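Local coordinates for protein tail component (Lactobacillus phage J-1, PDB 5LY8) that probably recognises cell-surface carbohydrates of its Lactobacillus casei host through this second carbohydrate-binding module of the distal tail protein, which also holds magnesium, at residues F94-R99 against S229-I234; W138-T143 against D156-N161; N169-K174 against R182-D187; Q178-L183 against G191-R196. All blocks are in the same frame, centred on the assembly; numbering follows the deposited sequence.

Contact 1. Residues F94-R99 against S229-I234; sequences FQFVNR and SYFEWI
Asn98 OD1 takes the hydroxyl of Ser229 in the shortest polar bond between the strands, OG to OD1 2.6 Å. The donor is tilted 26° from the carbonyl plane, and the same oxygen also accepts Trp226 NE1, while Ser229 OG has a further partner in Tyr18 OH, so both buried oxygens have more than one partner. Asn98 and Ser229 form a non-hydrogen-bonded pair, as do Phe96 with Phe231 and Phe94 with Trp233, and all six side chains lie on the face turned to the core. There the Phe94 and Phe231 rings meet obliquely, planes 35° apart, and Phe94 CB comes to 3.4 Å from Phe231 CZ. On the other face are the hydrogen-bonded pairs Gln95–Glu232 and Val97–Tyr230, each joined by two backbone bonds, such as Glu232 N to Gln95 O at 2.9 Å. Tyr230 CG sits between its own backbone N and carbonyl carbon (chi1 62°), and its ring lies beside Val97, whose CB stands over one face at 3.8 Å from the ring centroid, a CH-pi contact. Next to it the extended chains of Gln95 and Glu232 run side by side; Gln95 NE2 reaches Glu232 OE2 at 3.1 Å, on the syn side but well out of the carboxylate plane. The other carboxylate oxygen, OE1, makes a salt bridge to Arg16, which also offers a cation-pi contact to Tyr230. The pairing of strands so distant in sequence is consistent with a concanavalin-like beta-sandwich, the clan of this carbohydrate-binding module.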
# COMPACT_ATOMS: atom_id res chain seq x y z
N PHE A 94 3.11 -13.70 6.42
CA PHE A 94 3.19 -12.38 7.03
C PHE A 94 1.88 -11.68 6.92
O PHE A 94 1.00 -12.11 6.17
CB PHE A 94 4.27 -11.51 6.31
CG PHE A 94 4.05 -11.26 4.83
CD1 PHE A 94 3.03 -10.41 4.39
CD2 PHE A 94 4.86 -11.86 3.88
CE1 PHE A 94 2.81 -10.20 3.02
CE2 PHE A 94 4.67 -11.60 2.51
CZ PHE A 94 3.63 -10.79 2.10
N GLN A 95 1.76 -10.57 7.64
CA GLN A 95 0.71 -9.59 7.41
C GLN A 95 1.31 -8.20 7.45
O GLN A 95 2.14 -7.90 8.33
CB GLN A 95 -0.52 -9.72 8.29
CG GLN A 95 -0.32 -9.44 9.75
CD GLN A 95 -1.65 -9.29 10.47
OE1 GLN A 95 -2.70 -9.07 9.85
NE2 GLN A 95 -1.60 -9.30 11.79
N PHE A 96 0.86 -7.37 6.53
CA PHE A 96 1.31 -5.97 6.37
C PHE A 96 0.07 -5.12 6.43
O PHE A 96 -0.77 -5.24 5.54
CB PHE A 96 2.01 -5.88 5.02
CG PHE A 96 2.48 -4.54 4.55
CD1 PHE A 96 3.23 -3.70 5.38
CD2 PHE A 96 2.30 -4.15 3.23
CE1 PHE A 96 3.75 -2.49 4.90
CE2 PHE A 96 2.81 -2.94 2.76
CZ PHE A 96 3.55 -2.12 3.59
N VAL A 97 -0.07 -4.32 7.50
CA VAL A 97 -1.32 -3.65 7.81
C VAL A 97 -1.12 -2.16 7.87
O VAL A 97 -0.25 -1.69 8.63
CB VAL A 97 -1.87 -4.17 9.16
CG1 VAL A 97 -3.22 -3.54 9.51
CG2 VAL A 97 -2.00 -5.70 9.15
N ASN A 98 -1.95 -1.41 7.13
CA ASN A 98 -1.85 0.03 7.08
C ASN A 98 -3.21 0.65 7.26
O ASN A 98 -4.11 0.39 6.45
CB ASN A 98 -1.25 0.44 5.76
CG ASN A 98 0.23 0.20 5.74
OD1 ASN A 98 0.98 0.96 6.33
ND2 ASN A 98 0.66 -0.90 5.12
N ARG A 99 -3.38 1.44 8.32
CA ARG A 99 -4.66 2.10 8.59
C ARG A 99 -4.69 3.45 7.92
O ARG A 99 -3.75 4.23 8.09
CB ARG A 99 -4.84 2.27 10.10
CG ARG A 99 -6.19 2.88 10.43
CD ARG A 99 -6.51 2.77 11.90
NE ARG A 99 -7.71 3.55 12.19
CZ ARG A 99 -8.57 3.29 13.17
NH1 ARG A 99 -8.37 2.26 13.98
NH2 ARG A 99 -9.65 4.06 13.34
N SER A 229 0.97 1.87 10.77
CA SER A 229 1.60 0.95 9.84
C SER A 229 2.37 -0.11 10.61
O SER A 229 3.11 0.23 11.53
CB SER A 229 2.59 1.69 8.95
OG SER A 229 3.11 0.88 7.90
N TYR A 230 2.28 -1.38 10.19
CA TYR A 230 3.14 -2.40 10.78
C TYR A 230 3.27 -3.55 9.83
O TYR A 230 2.40 -3.80 8.98
CB TYR A 230 2.71 -2.87 12.19
CG TYR A 230 1.36 -3.52 12.28
CD1 TYR A 230 1.20 -4.88 12.08
CD2 TYR A 230 0.24 -2.77 12.65
CE1 TYR A 230 -0.04 -5.50 12.24
CE2 TYR A 230 -1.01 -3.37 12.79
CZ TYR A 230 -1.14 -4.74 12.59
OH TYR A 230 -2.39 -5.32 12.71
N PHE A 231 4.33 -4.32 10.04
CA PHE A 231 4.55 -5.56 9.32
C PHE A 231 4.92 -6.60 10.36
O PHE A 231 5.77 -6.33 11.23
CB PHE A 231 5.71 -5.44 8.33
CG PHE A 231 6.05 -6.73 7.62
CD1 PHE A 231 5.52 -7.01 6.37
CD2 PHE A 231 6.87 -7.68 8.22
CE1 PHE A 231 5.85 -8.21 5.71
CE2 PHE A 231 7.16 -8.89 7.58
CZ PHE A 231 6.67 -9.14 6.33
N GLU A 232 4.30 -7.78 10.29
CA GLU A 232 4.62 -8.91 11.14
C GLU A 232 4.84 -10.16 10.36
O GLU A 232 4.02 -10.51 9.52
CB GLU A 232 3.48 -9.21 12.13
CG GLU A 232 3.06 -8.12 13.08
CD GLU A 232 1.86 -8.49 13.94
OE1 GLU A 232 1.76 -7.90 15.04
OE2 GLU A 232 0.96 -9.22 13.47
N TRP A 233 5.90 -10.90 10.72
CA TRP A 233 6.04 -12.27 10.27
C TRP A 233 5.05 -13.07 11.13
O TRP A 233 4.95 -12.81 12.34
CB TRP A 233 7.45 -12.79 10.53
CG TRP A 233 8.49 -12.15 9.67
CD1 TRP A 233 9.51 -11.34 10.09
CD2 TRP A 233 8.61 -12.25 8.25
NE1 TRP A 233 10.30 -11.01 9.02
CE2 TRP A 233 9.78 -11.55 7.88
CE3 TRP A 233 7.89 -12.93 7.26
CZ2 TRP A 233 10.21 -11.46 6.55
CZ3 TRP A 233 8.31 -12.81 5.94
CH2 TRP A 233 9.45 -12.07 5.61
N ILE A 234 4.32 -14.02 10.54
CA ILE A 234 3.35 -14.81 11.30
C ILE A 234 3.61 -16.30 11.12
O ILE A 234 4.33 -16.70 10.19
CB ILE A 234 1.89 -14.41 11.01
CG1 ILE A 234 1.51 -14.74 9.56
CG2 ILE A 234 1.58 -12.93 11.39
CD1 ILE A 234 0.09 -14.42 9.14

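Contact 2. Residues W138-T143 against D156-N161; sequences WVFSGT and DLLPRN
Trp138 presents its indole to Arg160, and the two side chains cross at about a right angle. The guanidinium is not laid flat on the ring: the planes stand 64° apart, and NH1 is the atom that leads, 3.4 Å from Trp138 CZ2 and offset toward the rim. Arg160 CZ lies 4.7 Å from the centroid of the six-membered ring, a cation-pi contact, while the aliphatic part supplies a CH-pi contact, CD being 3.9 Å from the centroid of the five-membered ring. Bends at chi2 (-80°) and chi3 (-78°) fold the arginine chain back to place CD and NE there. Its charge is also bound by salt bridges to Asp136 and Asp165, and NH1 bonds to Tyr163 O, which probably hold the group over the indole. Leu158 crosses the indole obliquely, CB at 3.6 Å from Trp138 CD1; its CD1 also lies against the indole, while CD2 meets Phe140 CB at 4.0 Å. Phe140 and Asp156 lie alongside each other, ring and carboxylate planes steeply inclined. On the other face, Val139 CG2 meets Leu157 CD2 at 3.7 Å. The backbone holds this arrangement through the hydrogen-bonded pair Phe140–Asp156, where Asp156 N reaches Phe140 O at 2.8 Å; the bond from Leu158 N to Trp138 O is longer, 3.2 Å. The contact is the open end of the antiparallel hairpin 138-144/151-158, where the tryptophan also lies near Asp130, a ligand of the second magnesium site in this carbohydrate-binding module.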
# COMPACT_ATOMS: atom_id res chain seq x y z
N TRP A 138 -13.98 5.03 -6.73
CA TRP A 138 -12.67 4.57 -6.38
C TRP A 138 -12.52 3.07 -6.65
O TRP A 138 -13.50 2.33 -6.75
CB TRP A 138 -12.21 5.03 -5.02
CG TRP A 138 -13.12 4.79 -3.88
CD1 TRP A 138 -14.11 3.84 -3.79
CD2 TRP A 138 -12.99 5.35 -2.57
NE1 TRP A 138 -14.61 3.81 -2.51
CE2 TRP A 138 -13.95 4.74 -1.75
CE3 TRP A 138 -12.15 6.32 -2.02
CZ2 TRP A 138 -14.07 5.04 -0.37
CZ3 TRP A 138 -12.29 6.65 -0.69
CH2 TRP A 138 -13.26 6.03 0.12
N VAL A 139 -11.28 2.67 -6.90
CA VAL A 139 -10.94 1.32 -7.32
C VAL A 139 -9.89 0.76 -6.37
O VAL A 139 -8.92 1.42 -6.07
CB VAL A 139 -10.40 1.31 -8.78
CG1 VAL A 139 -9.95 -0.09 -9.18
CG2 VAL A 139 -11.44 1.82 -9.78
N PHE A 140 -10.09 -0.49 -5.97
CA PHE A 140 -9.17 -1.26 -5.15
C PHE A 140 -8.54 -2.30 -6.07
O PHE A 140 -9.26 -3.04 -6.74
CB PHE A 140 -9.99 -1.91 -4.04
CG PHE A 140 -9.39 -3.00 -3.19
CD1 PHE A 140 -8.13 -2.85 -2.64
CD2 PHE A 140 -10.13 -4.12 -2.87
CE1 PHE A 140 -7.61 -3.84 -1.79
CE2 PHE A 140 -9.61 -5.11 -2.04
CZ PHE A 140 -8.35 -4.96 -1.50
N SER A 141 -7.20 -2.31 -6.14
CA SER A 141 -6.49 -3.26 -7.00
C SER A 141 -5.39 -3.96 -6.26
O SER A 141 -4.85 -3.43 -5.28
CB SER A 141 -5.96 -2.59 -8.27
OG SER A 141 -4.87 -1.70 -8.00
N GLY A 142 -5.05 -5.15 -6.73
CA GLY A 142 -3.96 -5.92 -6.17
C GLY A 142 -3.10 -6.43 -7.29
O GLY A 142 -3.64 -7.01 -8.24
N THR A 143 -1.80 -6.22 -7.19
CA THR A 143 -0.83 -6.64 -8.20
C THR A 143 0.24 -7.47 -7.59
O THR A 143 0.68 -7.21 -6.46
CB THR A 143 -0.21 -5.37 -8.85
OG1 THR A 143 -1.27 -4.61 -9.44
CG2 THR A 143 0.80 -5.69 -9.94
N ASP A 156 -11.21 -3.83 -8.60
CA ASP A 156 -12.53 -3.85 -7.96
C ASP A 156 -13.08 -2.45 -7.85
O ASP A 156 -12.57 -1.63 -7.07
CB ASP A 156 -12.43 -4.51 -6.56
CG ASP A 156 -12.27 -6.03 -6.53
OD1 ASP A 156 -12.22 -6.65 -7.63
OD2 ASP A 156 -12.19 -6.59 -5.42
N LEU A 157 -14.12 -2.16 -8.64
CA LEU A 157 -14.84 -0.88 -8.59
C LEU A 157 -15.71 -0.96 -7.35
O LEU A 157 -16.70 -1.72 -7.33
CB LEU A 157 -15.69 -0.68 -9.86
CG LEU A 157 -14.87 -0.29 -11.09
CD1 LEU A 157 -15.44 -0.90 -12.36
CD2 LEU A 157 -14.79 1.19 -11.25
N LEU A 158 -15.34 -0.24 -6.29
CA LEU A 158 -15.98 -0.28 -4.99
C LEU A 158 -17.29 0.50 -5.00
O LEU A 158 -17.26 1.72 -5.21
CB LEU A 158 -15.07 0.34 -3.93
CG LEU A 158 -13.73 -0.34 -3.75
CD1 LEU A 158 -12.94 0.39 -2.68
CD2 LEU A 158 -13.90 -1.82 -3.39
N PRO A 159 -18.45 -0.14 -4.74
CA PRO A 159 -19.70 0.63 -4.76
C PRO A 159 -19.68 1.71 -3.67
O PRO A 159 -19.51 1.40 -2.49
CB PRO A 159 -20.78 -0.44 -4.53
CG PRO A 159 -20.06 -1.60 -3.90
CD PRO A 159 -18.67 -1.58 -4.48
N ARG A 160 -19.83 2.96 -4.07
CA ARG A 160 -19.73 4.07 -3.12
C ARG A 160 -20.73 4.12 -1.99
O ARG A 160 -20.50 4.71 -1.00
CB ARG A 160 -19.66 5.41 -3.85
CG ARG A 160 -18.27 5.67 -4.43
CD ARG A 160 -17.30 6.17 -3.37
NE ARG A 160 -17.45 7.57 -3.04
CZ ARG A 160 -17.06 8.10 -1.89
NH1 ARG A 160 -16.57 7.33 -0.92
NH2 ARG A 160 -17.17 9.38 -1.68
N ASN A 161 -21.86 3.45 -2.16
CA ASN A 161 -22.85 3.40 -1.10
C ASN A 161 -22.39 2.56 0.06
O ASN A 161 -22.81 2.78 1.17
CB ASN A 161 -24.17 2.82 -1.64
CG ASN A 161 -25.25 2.75 -0.61
OD1 ASN A 161 -25.58 3.75 -0.01
ND2 ASN A 161 -25.78 1.57 -0.38

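Contact 3. Residues N169-K174 against R182-D187; sequences NAVITK and RLDRID
Val171 lies alongside Arg182, both pointing the same way from a hydrogen-bonded pair in which Arg182 N meets Val171 O at 2.8 Å. Arg182 CG stands anti to the carbonyl carbon (chi1 -54°), and a bend at chi3 (-44°) sets NE off the extended line of the chain. The guanidinium comes to rest with one face against the valine methyls, CG2 lying 3.7 Å from NH2. Its edge is then turned to Asp184, two residues on along the same strand face, which it grips side-on: NE to OD1 and NH2 to OD2, both 2.9 Å. Each oxygen is met on its syn side, within 18° of the carboxylate plane.

Water extends the pattern across the strands. One molecule donates to both Asn169 OD1 (2.8 Å) and Asp184 OD2, and another accepts from Arg182 NH1, its link to Thr173 OG1 being long and doubtful. Ile186, where the strand has ended, crosses Asn169 at about a right angle, CD1 at 3.6 Å from OD1. On the core side Ala170 CB touches Leu183 CD1.

With its charge probably balanced by the side-on carboxylate and its face laid on valine, the arginine is probably held rigid, and the ion pair should favour the ionised aspartate.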
# COMPACT_ATOMS: atom_id res chain seq x y z
N ASN A 169 -8.59 -0.46 7.02
CA ASN A 169 -7.31 -1.14 7.15
C ASN A 169 -7.00 -1.77 5.80
O ASN A 169 -7.77 -2.61 5.32
CB ASN A 169 -7.32 -2.22 8.23
CG ASN A 169 -7.11 -1.68 9.61
OD1 ASN A 169 -7.74 -2.12 10.59
ND2 ASN A 169 -6.22 -0.71 9.75
N ALA A 170 -5.92 -1.34 5.16
CA ALA A 170 -5.44 -1.93 3.91
C ALA A 170 -4.43 -2.99 4.29
O ALA A 170 -3.44 -2.69 4.97
CB ALA A 170 -4.79 -0.86 3.02
N VAL A 171 -4.69 -4.25 3.91
CA VAL A 171 -3.88 -5.36 4.38
C VAL A 171 -3.40 -6.22 3.24
O VAL A 171 -4.17 -6.53 2.31
CB VAL A 171 -4.73 -6.23 5.35
CG1 VAL A 171 -3.88 -7.35 5.95
CG2 VAL A 171 -5.39 -5.39 6.44
N ILE A 172 -2.13 -6.64 3.31
CA ILE A 172 -1.61 -7.69 2.45
C ILE A 172 -1.17 -8.83 3.38
O ILE A 172 -0.41 -8.60 4.33
CB ILE A 172 -0.41 -7.26 1.58
CG1 ILE A 172 -0.72 -5.97 0.81
CG2 ILE A 172 -0.05 -8.40 0.62
CD1 ILE A 172 0.44 -5.52 -0.04
N THR A 173 -1.66 -10.04 3.13
CA THR A 173 -1.27 -11.21 3.93
C THR A 173 -0.78 -12.30 2.98
O THR A 173 -1.31 -12.44 1.88
CB THR A 173 -2.44 -11.72 4.80
OG1 THR A 173 -3.03 -10.64 5.51
CG2 THR A 173 -2.00 -12.75 5.83
N LYS A 174 0.21 -13.09 3.43
CA LYS A 174 0.72 -14.24 2.69
C LYS A 174 0.56 -15.44 3.61
O LYS A 174 0.99 -15.41 4.76
CB LYS A 174 2.19 -14.05 2.35
CG LYS A 174 2.84 -15.26 1.71
CD LYS A 174 4.29 -15.03 1.42
CE LYS A 174 4.86 -16.16 0.62
NZ LYS A 174 6.29 -15.90 0.28
N ARG A 182 -6.84 -7.00 1.46
CA ARG A 182 -8.09 -6.60 2.09
C ARG A 182 -8.17 -5.10 2.21
O ARG A 182 -7.16 -4.42 2.38
CB ARG A 182 -8.24 -7.15 3.50
CG ARG A 182 -8.07 -8.67 3.59
CD ARG A 182 -8.75 -9.30 4.80
NE ARG A 182 -8.51 -8.53 6.02
CZ ARG A 182 -7.56 -8.80 6.91
NH1 ARG A 182 -6.74 -9.83 6.73
NH2 ARG A 182 -7.41 -8.03 7.98
N LEU A 183 -9.40 -4.60 2.18
CA LEU A 183 -9.70 -3.22 2.52
C LEU A 183 -10.83 -3.32 3.54
O LEU A 183 -12.02 -3.32 3.20
CB LEU A 183 -10.06 -2.37 1.30
CG LEU A 183 -10.11 -0.89 1.54
CD1 LEU A 183 -8.70 -0.31 1.67
CD2 LEU A 183 -10.88 -0.20 0.41
N ASP A 184 -10.46 -3.43 4.82
CA ASP A 184 -11.43 -3.62 5.88
C ASP A 184 -12.12 -2.31 6.23
O ASP A 184 -11.44 -1.31 6.48
CB ASP A 184 -10.75 -4.16 7.15
CG ASP A 184 -10.10 -5.52 7.07
OD1 ASP A 184 -10.40 -6.28 6.12
OD2 ASP A 184 -9.37 -5.87 8.02
N ARG A 185 -13.46 -2.32 6.27
CA ARG A 185 -14.25 -1.17 6.66
C ARG A 185 -14.28 -1.11 8.18
O ARG A 185 -15.09 -1.81 8.80
CB ARG A 185 -15.70 -1.31 6.19
CG ARG A 185 -15.95 -1.07 4.74
CD ARG A 185 -17.42 -0.71 4.50
NE ARG A 185 -18.29 -1.69 5.15
CZ ARG A 185 -19.62 -1.69 5.09
NH1 ARG A 185 -20.26 -0.77 4.37
NH2 ARG A 185 -20.32 -2.62 5.73
N ILE A 186 -13.41 -0.34 8.80
CA ILE A 186 -13.33 -0.20 10.25
C ILE A 186 -14.66 0.37 10.82
O ILE A 186 -15.13 -0.09 11.85
CB ILE A 186 -12.09 0.69 10.67
CG1 ILE A 186 -10.75 0.06 10.21
CG2 ILE A 186 -12.09 0.99 12.21
CD1 ILE A 186 -9.55 0.93 10.39
N ASP A 187 -15.23 1.38 10.15
CA ASP A 187 -16.44 2.06 10.63
C ASP A 187 -17.72 1.27 10.53
O ASP A 187 -18.63 1.48 11.34
CB ASP A 187 -16.65 3.37 9.86
CG ASP A 187 -15.50 4.35 9.90
OD1 ASP A 187 -15.34 5.11 8.92
OD2 ASP A 187 -14.74 4.34 10.92
O HOH W 1 -9.21 -4.53 10.36
O HOH W 2 -4.39 -10.63 8.46

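Contact 4. Residues Q178-L183 against G191-R196; sequences QLTFRL and GGIETR
Thr180 and Thr195 face each other as a non-hydrogen-bonded pair in two almost exactly antiparallel strands, 174° between their directions and 4.5 Å between axes. Three hydrogen-bonded pairs, Leu179–Arg196, Phe181–Glu194 and Leu183–Gly192, each contribute two backbone bonds, of which Phe181 N to Glu194 O is 2.8 Å. At the Leu183–Gly192 end both donors stand well above the acceptor's carbonyl plane, by 36° and 42°. Gly191 has a positive phi, where a CB would press on Leu183 O and the preceding carbonyl; the absence of a side chain suits this backbone. On one face, the two threonine hydroxyls bond at OG1 to OG1 2.8 Å, either being a possible donor; Gln178 OE1 lies 3.5 Å from Thr195 CG2. Ile193 lies alongside Arg182, CD1 at 3.9 Å from CD, so the aliphatic part of the arginine is packed on this side too. The other face carries Leu179, Phe181 and Leu183 together with Glu194 and Arg196. Arg196 grips Glu194 end-on, NH1 and NH2 both to OE1, with NH1 at 2.9 Å; NH1 bonds in addition to Thr195 O. Strand 191-197 is the last of its sheet in this chain, next to 178-185, which pairs on its other side with 166-175; Phe181 meets Phe140 and, edge-to-face, Phe154, while Leu183 touches Leu158, so the face with Leu179, Phe181 and Leu183 packs on hairpin 138-144/151-158 of the second sheet, where Glu194 and Arg196 also reach Phe154.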
# COMPACT_ATOMS: atom_id res chain seq x y z
N GLN A 178 -0.94 -18.48 -0.98
CA GLN A 178 -2.11 -17.62 -1.05
C GLN A 178 -1.77 -16.20 -0.67
O GLN A 178 -1.28 -15.96 0.44
CB GLN A 178 -3.26 -18.12 -0.14
CG GLN A 178 -3.90 -19.41 -0.64
CD GLN A 178 -5.21 -19.74 0.04
OE1 GLN A 178 -5.75 -18.98 0.86
NE2 GLN A 178 -5.73 -20.90 -0.30
N LEU A 179 -2.06 -15.28 -1.57
CA LEU A 179 -1.83 -13.88 -1.36
C LEU A 179 -3.20 -13.22 -1.22
O LEU A 179 -4.04 -13.33 -2.13
CB LEU A 179 -1.07 -13.33 -2.59
CG LEU A 179 -0.77 -11.82 -2.60
CD1 LEU A 179 0.07 -11.40 -1.39
CD2 LEU A 179 -0.05 -11.45 -3.85
N THR A 180 -3.43 -12.53 -0.08
CA THR A 180 -4.70 -11.85 0.15
C THR A 180 -4.48 -10.35 0.27
O THR A 180 -3.52 -9.87 0.92
CB THR A 180 -5.35 -12.40 1.42
OG1 THR A 180 -5.60 -13.79 1.25
CG2 THR A 180 -6.67 -11.69 1.80
N PHE A 181 -5.41 -9.61 -0.33
CA PHE A 181 -5.49 -8.17 -0.20
C PHE A 181 -6.83 -7.86 0.44
O PHE A 181 -7.87 -8.39 -0.01
CB PHE A 181 -5.47 -7.53 -1.58
CG PHE A 181 -4.19 -7.70 -2.35
CD1 PHE A 181 -3.96 -8.86 -3.09
CD2 PHE A 181 -3.23 -6.71 -2.35
CE1 PHE A 181 -2.77 -9.01 -3.81
CE2 PHE A 181 -2.05 -6.86 -3.06
CZ PHE A 181 -1.83 -8.00 -3.79
N ARG A 182 -6.84 -7.00 1.46
CA ARG A 182 -8.09 -6.60 2.09
C ARG A 182 -8.17 -5.10 2.21
O ARG A 182 -7.16 -4.42 2.38
CB ARG A 182 -8.24 -7.15 3.50
CG ARG A 182 -8.07 -8.67 3.59
CD ARG A 182 -8.75 -9.30 4.80
NE ARG A 182 -8.51 -8.53 6.02
CZ ARG A 182 -7.56 -8.80 6.91
NH1 ARG A 182 -6.74 -9.83 6.73
NH2 ARG A 182 -7.41 -8.03 7.98
N LEU A 183 -9.40 -4.60 2.18
CA LEU A 183 -9.70 -3.22 2.52
C LEU A 183 -10.83 -3.32 3.54
O LEU A 183 -12.02 -3.32 3.20
CB LEU A 183 -10.06 -2.37 1.30
CG LEU A 183 -10.11 -0.89 1.54
CD1 LEU A 183 -8.70 -0.31 1.67
CD2 LEU A 183 -10.88 -0.20 0.41
N GLY A 191 -15.88 -5.51 4.41
CA GLY A 191 -15.03 -4.79 3.47
C GLY A 191 -14.58 -5.65 2.30
O GLY A 191 -15.21 -6.66 1.99
N GLY A 192 -13.54 -5.17 1.60
CA GLY A 192 -13.02 -5.82 0.40
C GLY A 192 -12.07 -6.93 0.76
O GLY A 192 -11.26 -6.78 1.68
N ILE A 193 -12.15 -8.04 0.05
CA ILE A 193 -11.25 -9.19 0.28
C ILE A 193 -11.04 -9.93 -1.01
O ILE A 193 -12.01 -10.36 -1.66
CB ILE A 193 -11.63 -10.12 1.46
CG1 ILE A 193 -10.73 -11.40 1.51
CG2 ILE A 193 -13.12 -10.42 1.48
CD1 ILE A 193 -10.62 -12.11 2.83
N GLU A 194 -9.78 -10.10 -1.40
CA GLU A 194 -9.42 -10.87 -2.58
C GLU A 194 -8.25 -11.75 -2.25
O GLU A 194 -7.19 -11.22 -1.85
CB GLU A 194 -9.06 -9.93 -3.74
CG GLU A 194 -10.21 -9.10 -4.28
CD GLU A 194 -11.29 -9.82 -5.06
OE1 GLU A 194 -11.13 -11.00 -5.40
OE2 GLU A 194 -12.28 -9.13 -5.42
N THR A 195 -8.39 -13.05 -2.45
CA THR A 195 -7.30 -13.99 -2.24
C THR A 195 -7.01 -14.68 -3.55
O THR A 195 -7.95 -15.07 -4.25
CB THR A 195 -7.71 -15.03 -1.19
OG1 THR A 195 -8.01 -14.35 0.04
CG2 THR A 195 -6.63 -16.09 -0.97
N ARG A 196 -5.73 -14.88 -3.89
CA ARG A 196 -5.38 -15.68 -5.06
C ARG A 196 -4.29 -16.65 -4.69
O ARG A 196 -3.36 -16.29 -3.96
CB ARG A 196 -4.92 -14.84 -6.27
CG ARG A 196 -5.97 -13.83 -6.77
CD ARG A 196 -7.17 -14.54 -7.41
NE ARG A 196 -8.11 -13.57 -7.97
CZ ARG A 196 -9.03 -12.88 -7.28
NH1 ARG A 196 -9.18 -13.09 -5.97
NH2 ARG A 196 -9.78 -11.98 -7.89

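Overall arrangement
Contacts 1, 3 and 4 belong to one six-stranded antiparallel sheet, and contact 2 to the sheet packed against it. Contacts 1 and 3 are joined by backbone, Asn98 O to Ala170 N at 2.8 Å, centres 10 Å apart; contacts 3 and 4 share Arg182 and Leu183 on strand 178-185, centres 8 Å apart. Contact 2 reaches contacts 3 and 4 across the core, Leu158 CD1 lying 3.8 Å from Leu183 CD2, but its nearest atoms stay about 10 Å from contact 1. Asp156 OD2 and Glu194 OE2 approach to 2.5 Å and may share a proton. The two magnesium ions lie at separate sites, one about 9 Å from the Ser229 side chain, the other about 8 Å from that of Trp138.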